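Local coordinates for protein beta-mannosidase (Trichoderma harzianum, PDB 4CVU) that probably hydrolyses terminal beta-linked mannose residues from mannosides, as a fungal secreted beta-mannosidase of glycoside hydrolase family 2, at residues A[52-60]-A[392-400]; A[83-94]-A[150-161]. All coordinates share one frame; numbering follows the deposited sequence.

Contact 1. Residues A[52-60]-A[392-400]; sequences KFPSQAHLD and PDAFWPRVT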
loop_
_atom_site.group_PDB
_atom_site.type_symbol
_atom_site.label_atom_id
_atom_site.label_comp_id
_atom_site.label_asym_id
_atom_site.label_seq_id
_atom_site.Cartn_x
_atom_site.Cartn_y
_atom_site.Cartn_z
ATOM N N LYS A 52 1.632 23.069 12.719
ATOM C CA LYS A 52 2.118 22.714 14.054
ATOM C C LYS A 52 3.511 23.303 14.238
ATOM O O LYS A 52 4.253 23.506 13.263
ATOM C CB LYS A 52 2.164 21.180 14.237
ATOM C CG LYS A 52 0.819 20.512 14.574
ATOM C CD LYS A 52 0.388 20.820 16.017
ATOM N N PHE A 53 3.861 23.561 15.498
ATOM C CA PHE A 53 5.181 24.113 15.848
ATOM C C PHE A 53 5.635 23.332 17.068
ATOM O O PHE A 53 4.951 23.338 18.108
ATOM C CB PHE A 53 5.043 25.610 16.157
ATOM C CG PHE A 53 6.337 26.381 16.158
ATOM C CD1 PHE A 53 7.389 26.032 17.007
ATOM C CD2 PHE A 53 6.476 27.534 15.374
ATOM C CE1 PHE A 53 8.569 26.774 17.027
ATOM C CE2 PHE A 53 7.642 28.271 15.382
ATOM C CZ PHE A 53 8.696 27.891 16.216
ATOM N N PRO A 54 6.758 22.632 16.968
ATOM C CA PRO A 54 7.648 22.431 15.812
ATOM C C PRO A 54 7.078 21.464 14.738
ATOM O O PRO A 54 6.380 20.524 15.065
ATOM C CB PRO A 54 8.897 21.804 16.434
ATOM C CG PRO A 54 8.745 21.876 17.920
ATOM C CD PRO A 54 7.281 22.005 18.200
ATOM N N SER A 55 7.385 21.728 13.474
ATOM C CA SER A 55 7.069 20.839 12.369
ATOM C C SER A 55 7.841 21.194 11.097
ATOM O O SER A 55 8.637 22.101 11.086
ATOM C CB SER A 55 5.582 20.911 12.053
ATOM O OG SER A 55 5.183 19.808 11.262
ATOM N N GLN A 56 7.553 20.463 10.024
ATOM C CA GLN A 56 7.941 20.838 8.686
ATOM C C GLN A 56 6.751 20.628 7.758
ATOM O O GLN A 56 5.881 19.835 8.041
ATOM C CB GLN A 56 9.120 19.994 8.220
ATOM C CG GLN A 56 10.428 20.285 8.936
ATOM C CD GLN A 56 11.402 19.099 8.912
ATOM O OE1 GLN A 56 10.972 17.952 8.930
ATOM N NE2 GLN A 56 12.719 19.376 8.852
ATOM N N ALA A 57 6.727 21.330 6.636
ATOM C CA ALA A 57 5.562 21.382 5.771
ATOM C C ALA A 57 5.069 20.018 5.255
ATOM O O ALA A 57 3.860 19.781 5.235
ATOM C CB ALA A 57 5.816 22.347 4.604
ATOM N N HIS A 58 5.989 19.125 4.864
ATOM C CA HIS A 58 5.593 17.740 4.492
ATOM C C HIS A 58 4.721 17.106 5.573
ATOM O O HIS A 58 3.696 16.462 5.268
ATOM C CB HIS A 58 6.787 16.846 4.255
ATOM C CG HIS A 58 7.600 17.246 3.082
ATOM N ND1 HIS A 58 8.433 18.340 3.100
ATOM C CD2 HIS A 58 7.719 16.691 1.857
ATOM C CE1 HIS A 58 9.014 18.454 1.919
ATOM N NE2 HIS A 58 8.594 17.462 1.151
ATOM N N LEU A 59 5.096 17.290 6.828
ATOM C CA LEU A 59 4.357 16.635 7.910
ATOM C C LEU A 59 2.959 17.259 8.089
ATOM O O LEU A 59 2.010 16.544 8.342
ATOM C CB LEU A 59 5.139 16.625 9.240
ATOM C CG LEU A 59 6.555 16.016 9.166
ATOM C CD1 LEU A 59 7.237 16.187 10.519
ATOM C CD2 LEU A 59 6.534 14.561 8.685
ATOM N N ASP A 60 2.838 18.573 7.952
ATOM C CA ASP A 60 1.529 19.233 8.163
ATOM C C ASP A 60 0.588 18.976 6.976
ATOM O O ASP A 60 -0.635 18.798 7.164
ATOM C CB ASP A 60 1.713 20.725 8.435
ATOM C CG ASP A 60 2.453 21.000 9.743
ATOM O OD1 ASP A 60 2.469 20.139 10.636
ATOM O OD2 ASP A 60 3.042 22.082 9.870
ATOM N N PRO A 392 17.389 9.010 11.910
ATOM C CA PRO A 392 16.305 7.964 11.842
ATOM C C PRO A 392 15.095 8.330 10.951
ATOM O O PRO A 392 14.304 7.446 10.631
ATOM C CB PRO A 392 15.844 7.860 13.299
ATOM C CG PRO A 392 16.071 9.251 13.824
ATOM C CD PRO A 392 17.374 9.717 13.189
ATOM N N ASP A 393 14.966 9.591 10.520
ATOM C CA ASP A 393 13.795 10.024 9.788
ATOM C C ASP A 393 14.217 11.150 8.863
ATOM O O ASP A 393 15.200 11.848 9.119
ATOM C CB ASP A 393 12.714 10.433 10.777
ATOM C CG ASP A 393 11.280 10.326 10.221
ATOM O OD1 ASP A 393 10.830 11.246 9.467
ATOM O OD2 ASP A 393 10.559 9.336 10.555
ATOM N N ALA A 394 13.496 11.314 7.759
ATOM C CA ALA A 394 13.758 12.460 6.906
ATOM C C ALA A 394 13.171 13.751 7.517
ATOM O O ALA A 394 13.524 14.862 7.086
ATOM C CB ALA A 394 13.252 12.211 5.490
ATOM N N PHE A 395 12.275 13.604 8.492
ATOM C CA PHE A 395 11.641 14.724 9.159
ATOM C C PHE A 395 11.901 14.680 10.669
ATOM O O PHE A 395 11.227 13.997 11.436
ATOM C CB PHE A 395 10.150 14.736 8.841
ATOM C CG PHE A 395 9.865 14.516 7.390
ATOM C CD1 PHE A 395 10.042 15.547 6.466
ATOM C CD2 PHE A 395 9.469 13.309 6.936
ATOM C CE1 PHE A 395 9.790 15.338 5.123
ATOM C CE2 PHE A 395 9.245 13.085 5.601
ATOM C CZ PHE A 395 9.408 14.102 4.682
ATOM N N TRP A 396 12.893 15.427 11.088
ATOM C CA TRP A 396 13.378 15.381 12.468
ATOM C C TRP A 396 12.277 15.674 13.491
ATOM O O TRP A 396 12.213 15.009 14.510
ATOM C CB TRP A 396 14.575 16.324 12.668
ATOM C CG TRP A 396 15.914 15.633 12.403
ATOM C CD1 TRP A 396 16.688 15.738 11.287
ATOM C CD2 TRP A 396 16.564 14.704 13.257
ATOM N NE1 TRP A 396 17.810 14.932 11.402
ATOM C CE2 TRP A 396 17.758 14.297 12.619
ATOM C CE3 TRP A 396 16.277 14.194 14.526
ATOM C CZ2 TRP A 396 18.636 13.425 13.194
ATOM C CZ3 TRP A 396 17.139 13.326 15.095
ATOM C CH2 TRP A 396 18.338 12.954 14.436
ATOM N N PRO A 397 11.370 16.609 13.184
ATOM C CA PRO A 397 10.327 16.829 14.177
ATOM C C PRO A 397 9.529 15.601 14.630
ATOM O O PRO A 397 9.054 15.584 15.763
ATOM C CB PRO A 397 9.427 17.848 13.503
ATOM C CG PRO A 397 10.352 18.631 12.639
ATOM C CD PRO A 397 11.264 17.562 12.075
ATOM N N ARG A 398 9.360 14.580 13.788
ATOM C CA ARG A 398 8.523 13.455 14.218
ATOM C C ARG A 398 9.328 12.378 14.927
ATOM O O ARG A 398 8.787 11.347 15.331
ATOM C CB ARG A 398 7.701 12.877 13.034
ATOM C CG ARG A 398 8.496 12.252 11.903
ATOM C CD ARG A 398 7.496 11.722 10.861
ATOM N NE ARG A 398 8.162 11.174 9.696
ATOM C CZ ARG A 398 7.526 10.525 8.723
ATOM N NH1 ARG A 398 6.201 10.415 8.744
ATOM N NH2 ARG A 398 8.197 10.013 7.712
ATOM N N VAL A 399 10.640 12.597 15.081
ATOM C CA VAL A 399 11.432 11.674 15.825
ATOM C C VAL A 399 11.156 11.768 17.311
ATOM O O VAL A 399 11.434 12.791 17.928
ATOM C CB VAL A 399 12.907 11.905 15.580
ATOM C CG1 VAL A 399 13.714 11.013 16.480
ATOM C CG2 VAL A 399 13.208 11.644 14.140
ATOM N N THR A 400 10.651 10.674 17.893
ATOM C CA THR A 400 10.226 10.645 19.253
ATOM C C THR A 400 11.212 10.003 20.209
ATOM O O THR A 400 12.186 9.279 19.824
ATOM C CB THR A 400 8.912 9.892 19.421
ATOM O OG1 THR A 400 9.089 8.507 19.048
ATOM C CG2 THR A 400 7.812 10.552 18.620
HETATM O O HOH W 1 14.470 16.809 8.977
#
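F395 packs against H58 and L59 of helix 57-63, with the amide oxygen of Q56 at its ring edge. L59 CD2 lies 3.6 Å from F395 CG, approaching the ring at a slant, while F395 CE1 comes 3.5 Å from H58 CB; the imidazole and phenyl planes meet at only 34°. L59 CD2 also sits over one face of the R398 guanidinium, 3.7 Å from R398 CD. Q56, its chain extended beyond CG (chi2 155°), crosses P397 at about a right angle and brings OE1 3.2 Å from P397 CD. The other amide atom, NE2, gives a hydrogen bond to a water that is donated to by W396 N and donates in turn to A394 O, the one polar relay between the segments. Behind this shell, D393 OD1 accepts from R398 NE (2.7 Å) in a salt bridge and from F395 N in an Asx turn, fixing the loop that carries F395; R403 and E69 extend the ion pairs. The galactose-binding-like domain thus meets the loop before helix 401-413 without a direct hydrogen bond: buried Q56 OE1 has no hydrogen-bond partner, and apolar fit carries the contact.

Contact 2. Residues A[83-94]-A[150-161]; sequences AAQNWTYTSKPI and PVLSINFGSVPR. With NAG (2-acetamido-2-deoxy-beta-D-glucopyranose), chain C.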
loop_
_atom_site.group_PDB
_atom_site.type_symbol
_atom_site.label_atom_id
_atom_site.label_comp_id
_atom_site.label_asym_id
_atom_site.label_seq_id
_atom_site.Cartn_x
_atom_site.Cartn_y
_atom_site.Cartn_z
ATOM N N ALA A 83 9.247 20.713 -2.231
ATOM C CA ALA A 83 10.558 21.351 -2.049
ATOM C C ALA A 83 10.760 22.541 -3.012
ATOM O O ALA A 83 11.543 23.429 -2.728
ATOM C CB ALA A 83 11.664 20.334 -2.279
ATOM N N ALA A 84 10.123 22.501 -4.167
ATOM C CA ALA A 84 10.296 23.523 -5.173
ATOM C C ALA A 84 9.644 24.893 -4.871
ATOM O O ALA A 84 9.840 25.829 -5.628
ATOM C CB ALA A 84 9.884 23.000 -6.531
ATOM N N GLN A 85 8.848 25.004 -3.812
ATOM C CA GLN A 85 8.182 26.265 -3.462
ATOM C C GLN A 85 8.296 26.709 -1.997
ATOM O O GLN A 85 8.709 25.957 -1.152
ATOM C CB GLN A 85 6.727 26.221 -3.858
ATOM C CG GLN A 85 5.895 25.337 -2.981
ATOM C CD GLN A 85 4.465 25.258 -3.455
ATOM O OE1 GLN A 85 3.722 26.163 -3.240
ATOM N NE2 GLN A 85 4.094 24.168 -4.092
ATOM N N ASN A 86 7.945 27.958 -1.719
ATOM C CA ASN A 86 7.874 28.499 -0.354
ATOM C C ASN A 86 6.702 28.011 0.484
ATOM O O ASN A 86 5.642 27.796 -0.018
ATOM C CB ASN A 86 7.806 30.028 -0.334
ATOM C CG ASN A 86 9.116 30.709 -0.712
ATOM O OD1 ASN A 86 9.821 30.260 -1.567
ATOM N ND2 ASN A 86 9.415 31.809 -0.061
ATOM N N TRP A 87 6.913 27.863 1.770
ATOM C CA TRP A 87 5.847 27.554 2.718
ATOM C C TRP A 87 5.900 28.542 3.855
ATOM O O TRP A 87 6.935 28.771 4.426
ATOM C CB TRP A 87 5.986 26.100 3.255
ATOM C CG TRP A 87 5.783 25.152 2.150
ATOM C CD1 TRP A 87 6.745 24.698 1.287
ATOM C CD2 TRP A 87 4.537 24.641 1.684
ATOM N NE1 TRP A 87 6.174 23.903 0.333
ATOM C CE2 TRP A 87 4.815 23.851 0.550
ATOM C CE3 TRP A 87 3.212 24.760 2.125
ATOM C CZ2 TRP A 87 3.814 23.165 -0.160
ATOM C CZ3 TRP A 87 2.219 24.072 1.447
ATOM C CH2 TRP A 87 2.526 23.277 0.309
ATOM N N THR A 88 4.761 29.098 4.218
ATOM C CA THR A 88 4.732 30.089 5.258
ATOM C C THR A 88 3.918 29.592 6.433
ATOM O O THR A 88 2.746 29.166 6.260
ATOM C CB THR A 88 4.191 31.446 4.720
ATOM O OG1 THR A 88 5.106 31.966 3.744
ATOM C CG2 THR A 88 3.998 32.451 5.835
ATOM N N TYR A 89 4.544 29.650 7.610
ATOM C CA TYR A 89 3.899 29.348 8.905
ATOM C C TYR A 89 3.391 30.657 9.522
ATOM O O TYR A 89 4.181 31.554 9.818
ATOM C CB TYR A 89 4.904 28.663 9.844
ATOM C CG TYR A 89 5.049 27.164 9.575
ATOM C CD1 TYR A 89 5.684 26.696 8.431
ATOM C CD2 TYR A 89 4.545 26.232 10.475
ATOM C CE1 TYR A 89 5.787 25.339 8.182
ATOM C CE2 TYR A 89 4.669 24.885 10.254
ATOM C CZ TYR A 89 5.280 24.425 9.104
ATOM O OH TYR A 89 5.357 23.043 8.884
ATOM N N THR A 90 2.080 30.774 9.717
ATOM C CA THR A 90 1.482 32.019 10.229
ATOM C C THR A 90 0.666 31.739 11.471
ATOM O O THR A 90 -0.185 30.853 11.449
ATOM C CB THR A 90 0.544 32.626 9.175
ATOM O OG1 THR A 90 1.301 32.865 7.990
ATOM C CG2 THR A 90 -0.089 33.939 9.671
ATOM N N SER A 91 0.906 32.516 12.533
ATOM C CA SER A 91 0.096 32.420 13.758
ATOM C C SER A 91 -1.189 33.207 13.676
ATOM O O SER A 91 -1.332 34.103 12.851
ATOM C CB SER A 91 0.865 32.922 14.992
ATOM O OG SER A 91 0.823 34.338 15.103
ATOM N N LYS A 92 -2.117 32.871 14.561
ATOM C CA LYS A 92 -3.230 33.735 14.858
ATOM C C LYS A 92 -2.654 34.882 15.696
ATOM O O LYS A 92 -1.566 34.742 16.276
ATOM C CB LYS A 92 -4.299 33.006 15.661
ATOM C CG LYS A 92 -4.918 31.829 14.949
ATOM C CD LYS A 92 -5.646 32.254 13.687
ATOM C CE LYS A 92 -6.750 31.272 13.341
ATOM N NZ LYS A 92 -7.416 31.668 12.075
ATOM N N PRO A 93 -3.376 36.010 15.762
ATOM C CA PRO A 93 -2.938 37.102 16.628
ATOM C C PRO A 93 -2.577 36.589 18.021
ATOM O O PRO A 93 -3.382 35.869 18.627
ATOM C CB PRO A 93 -4.158 38.017 16.654
ATOM C CG PRO A 93 -4.740 37.863 15.290
ATOM C CD PRO A 93 -4.498 36.416 14.895
ATOM N N ILE A 94 -1.362 36.927 18.491
ATOM C CA ILE A 94 -0.839 36.450 19.783
ATOM C C ILE A 94 -1.364 37.343 20.899
ATOM O O ILE A 94 -1.157 38.555 20.880
ATOM C CB ILE A 94 0.713 36.432 19.819
ATOM C CG1 ILE A 94 1.270 35.574 18.680
ATOM C CG2 ILE A 94 1.222 35.903 21.158
ATOM C CD1 ILE A 94 2.781 35.511 18.626
ATOM N N PRO A 150 -0.273 40.921 17.804
ATOM C CA PRO A 150 0.663 40.717 16.702
ATOM C C PRO A 150 0.598 39.309 16.099
ATOM O O PRO A 150 0.403 38.331 16.810
ATOM C CB PRO A 150 2.019 41.002 17.340
ATOM C CG PRO A 150 1.851 40.678 18.775
ATOM C CD PRO A 150 0.400 40.879 19.120
ATOM N N VAL A 151 0.727 39.246 14.778
ATOM C CA VAL A 151 0.810 38.001 14.049
ATOM C C VAL A 151 2.288 37.772 13.752
ATOM O O VAL A 151 2.995 38.683 13.277
ATOM C CB VAL A 151 -0.012 38.067 12.744
ATOM C CG1 VAL A 151 0.375 36.968 11.779
ATOM C CG2 VAL A 151 -1.501 38.000 13.070
ATOM N N LEU A 152 2.751 36.576 14.092
ATOM C CA LEU A 152 4.081 36.103 13.736
ATOM C C LEU A 152 3.972 35.208 12.518
ATOM O O LEU A 152 3.186 34.257 12.523
ATOM C CB LEU A 152 4.678 35.309 14.892
ATOM C CG LEU A 152 6.017 34.613 14.655
ATOM C CD1 LEU A 152 7.105 35.581 14.211
ATOM C CD2 LEU A 152 6.413 33.917 15.949
ATOM N N SER A 153 4.736 35.520 11.474
ATOM C CA SER A 153 4.776 34.686 10.301
ATOM C C SER A 153 6.212 34.403 9.925
ATOM O O SER A 153 7.084 35.264 10.108
ATOM C CB SER A 153 4.028 35.310 9.125
ATOM O OG SER A 153 4.805 36.300 8.500
ATOM N N ILE A 154 6.436 33.192 9.408
ATOM C CA ILE A 154 7.754 32.729 9.012
ATOM C C ILE A 154 7.684 32.131 7.609
ATOM O O ILE A 154 7.180 31.006 7.398
ATOM C CB ILE A 154 8.318 31.690 10.010
ATOM C CG1 ILE A 154 8.049 32.122 11.451
ATOM C CG2 ILE A 154 9.814 31.506 9.790
ATOM C CD1 ILE A 154 8.423 31.085 12.477
ATOM N N ASN A 155 8.168 32.875 6.636
ATOM C CA ASN A 155 8.085 32.457 5.242
ATOM C C ASN A 155 9.351 31.696 4.873
ATOM O O ASN A 155 10.403 32.297 4.776
ATOM C CB ASN A 155 7.870 33.691 4.358
ATOM C CG ASN A 155 7.731 33.352 2.888
ATOM O OD1 ASN A 155 7.842 32.210 2.486
ATOM N ND2 ASN A 155 7.481 34.373 2.076
ATOM N N PHE A 156 9.231 30.372 4.703
ATOM C CA PHE A 156 10.364 29.479 4.417
ATOM C C PHE A 156 10.594 29.309 2.918
ATOM O O PHE A 156 9.666 29.001 2.175
ATOM C CB PHE A 156 10.162 28.097 5.052
ATOM C CG PHE A 156 10.164 28.088 6.553
ATOM C CD1 PHE A 156 11.350 27.952 7.269
ATOM C CD2 PHE A 156 8.977 28.205 7.271
ATOM C CE1 PHE A 156 11.349 27.948 8.658
ATOM C CE2 PHE A 156 8.976 28.198 8.651
ATOM C CZ PHE A 156 10.156 28.068 9.349
ATOM N N GLY A 157 11.832 29.526 2.463
ATOM C CA GLY A 157 12.153 29.419 1.039
ATOM C C GLY A 157 12.172 28.009 0.495
ATOM O O GLY A 157 12.232 27.029 1.241
ATOM N N SER A 158 12.087 27.909 -0.826
ATOM C CA SER A 158 12.466 26.718 -1.555
ATOM C C SER A 158 13.997 26.700 -1.551
ATOM O O SER A 158 14.607 27.624 -2.056
ATOM C CB SER A 158 11.952 26.781 -2.977
ATOM O OG SER A 158 12.436 25.705 -3.744
ATOM N N VAL A 159 14.603 25.664 -0.942
ATOM C CA VAL A 159 16.046 25.645 -0.775
ATOM C C VAL A 159 16.818 25.391 -2.087
ATOM O O VAL A 159 17.838 26.054 -2.339
ATOM C CB VAL A 159 16.491 24.718 0.366
ATOM C CG1 VAL A 159 18.004 24.713 0.543
ATOM C CG2 VAL A 159 15.862 25.140 1.684
ATOM N N PRO A 160 16.358 24.438 -2.926
ATOM C CA PRO A 160 16.957 24.206 -4.227
ATOM C C PRO A 160 17.008 25.456 -5.093
ATOM O O PRO A 160 17.998 25.705 -5.768
ATOM C CB PRO A 160 15.995 23.218 -4.862
ATOM C CG PRO A 160 15.497 22.413 -3.728
ATOM C CD PRO A 160 15.395 23.374 -2.584
ATOM N N ARG A 161 15.926 26.210 -5.078
ATOM C CA ARG A 161 15.837 27.441 -5.876
ATOM C C ARG A 161 16.844 28.467 -5.396
ATOM O O ARG A 161 17.547 29.066 -6.205
ATOM C CB ARG A 161 14.432 28.041 -5.816
ATOM C CG ARG A 161 14.305 29.340 -6.609
ATOM C CD ARG A 161 12.865 29.610 -6.996
ATOM N NE ARG A 161 12.071 29.904 -5.817
ATOM C CZ ARG A 161 10.766 29.678 -5.696
ATOM N NH1 ARG A 161 10.061 29.127 -6.658
ATOM N NH2 ARG A 161 10.167 29.986 -4.567
HETATM C C1 NAG C . 10.565 32.587 -0.279
HETATM C C2 NAG C . 10.098 34.043 -0.532
HETATM C C3 NAG C . 11.295 34.978 -0.619
HETATM C C4 NAG C . 12.263 34.787 0.547
HETATM C C5 NAG C . 12.570 33.288 0.796
HETATM C C6 NAG C . 13.393 33.061 2.084
HETATM C C7 NAG C . 7.992 34.241 -1.719
HETATM C C8 NAG C . 7.243 34.333 -3.015
HETATM N N2 NAG C . 9.318 34.142 -1.761
HETATM O O3 NAG C . 10.812 36.313 -0.648
HETATM O O4 NAG C . 13.469 35.468 0.228
HETATM O O5 NAG C . 11.375 32.532 0.880
HETATM O O6 NAG C . 12.624 33.288 3.253
HETATM O O7 NAG C . 7.377 34.252 -0.675
HETATM O O HOH W 2 12.803 23.500 -0.203
HETATM O O HOH W 3 10.431 24.682 0.574
HETATM O O HOH W 4 12.502 30.130 -2.679
#
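N155 OD1 accepts a hydrogen bond from N86 ND2 at 3.0 Å, and T88 OG1 lies equally near. The N86 donor stands 37° out of the N155 carbonyl plane, though OD1 stays close to the amide plane of N86. N86 ND2 is bonded covalently to NAG C1, so the glycosylated amide spends its remaining N-H on N155. With CG anti to the backbone N (chi1 -178°), the N155 amide leans toward the neighbouring strand and the sugar, and its ND2 grips NAG O7 at 2.8 Å, while NAG O6 donates to N155 O. A leucine at N155 would probably leave N86 ND2 and the sugar's acetamide oxygen without the amide that now meets both, and the first sugar freer to swing. G157 CA lies 3.2 Å from NAG O5, where a side chain would be crowded. S158 OG donates to A83 O at 2.6 Å on a lone pair, and A84 O stands over one face of the guanidinium of R161, salt-bridged to E43. On the sheet face away from T88 and N155, Y89 CD1 packs 3.6 Å from F156 CE2, the ring planes at 85°. Two-way bonds join W87 to F156 and Y89 to I154; S91 OG receives L152 N. Strands 87-91 and 152-156 are the central pair in the six-stranded antiparallel sheet of this galactose-binding-like jelly-roll sandwich, with the N-glycan on N86, just before strand 87-91, held by N155.

Both contacts involve the galactose-binding-like domain, but contact 2 stays inside it whereas contact 1 joins it to the loop between strand 380-389 and helix 401-413. Contact 2 lies nested within the chain loop that contact 1 closes, with centres about 15 Å apart. Their chemistry differs accordingly: regular backbone hydrogen bonding, with one sheet face partly exposed beside the glycan on N86 and the other buried, against a smaller buried interface of apolar side chains and one water. They meet at Y89, whose OH lies 2.7 Å from D60 OD2 in a probable hydrogen bond, tying strand 87-91 to helix 57-63; W87 packs on A57 of the same helix.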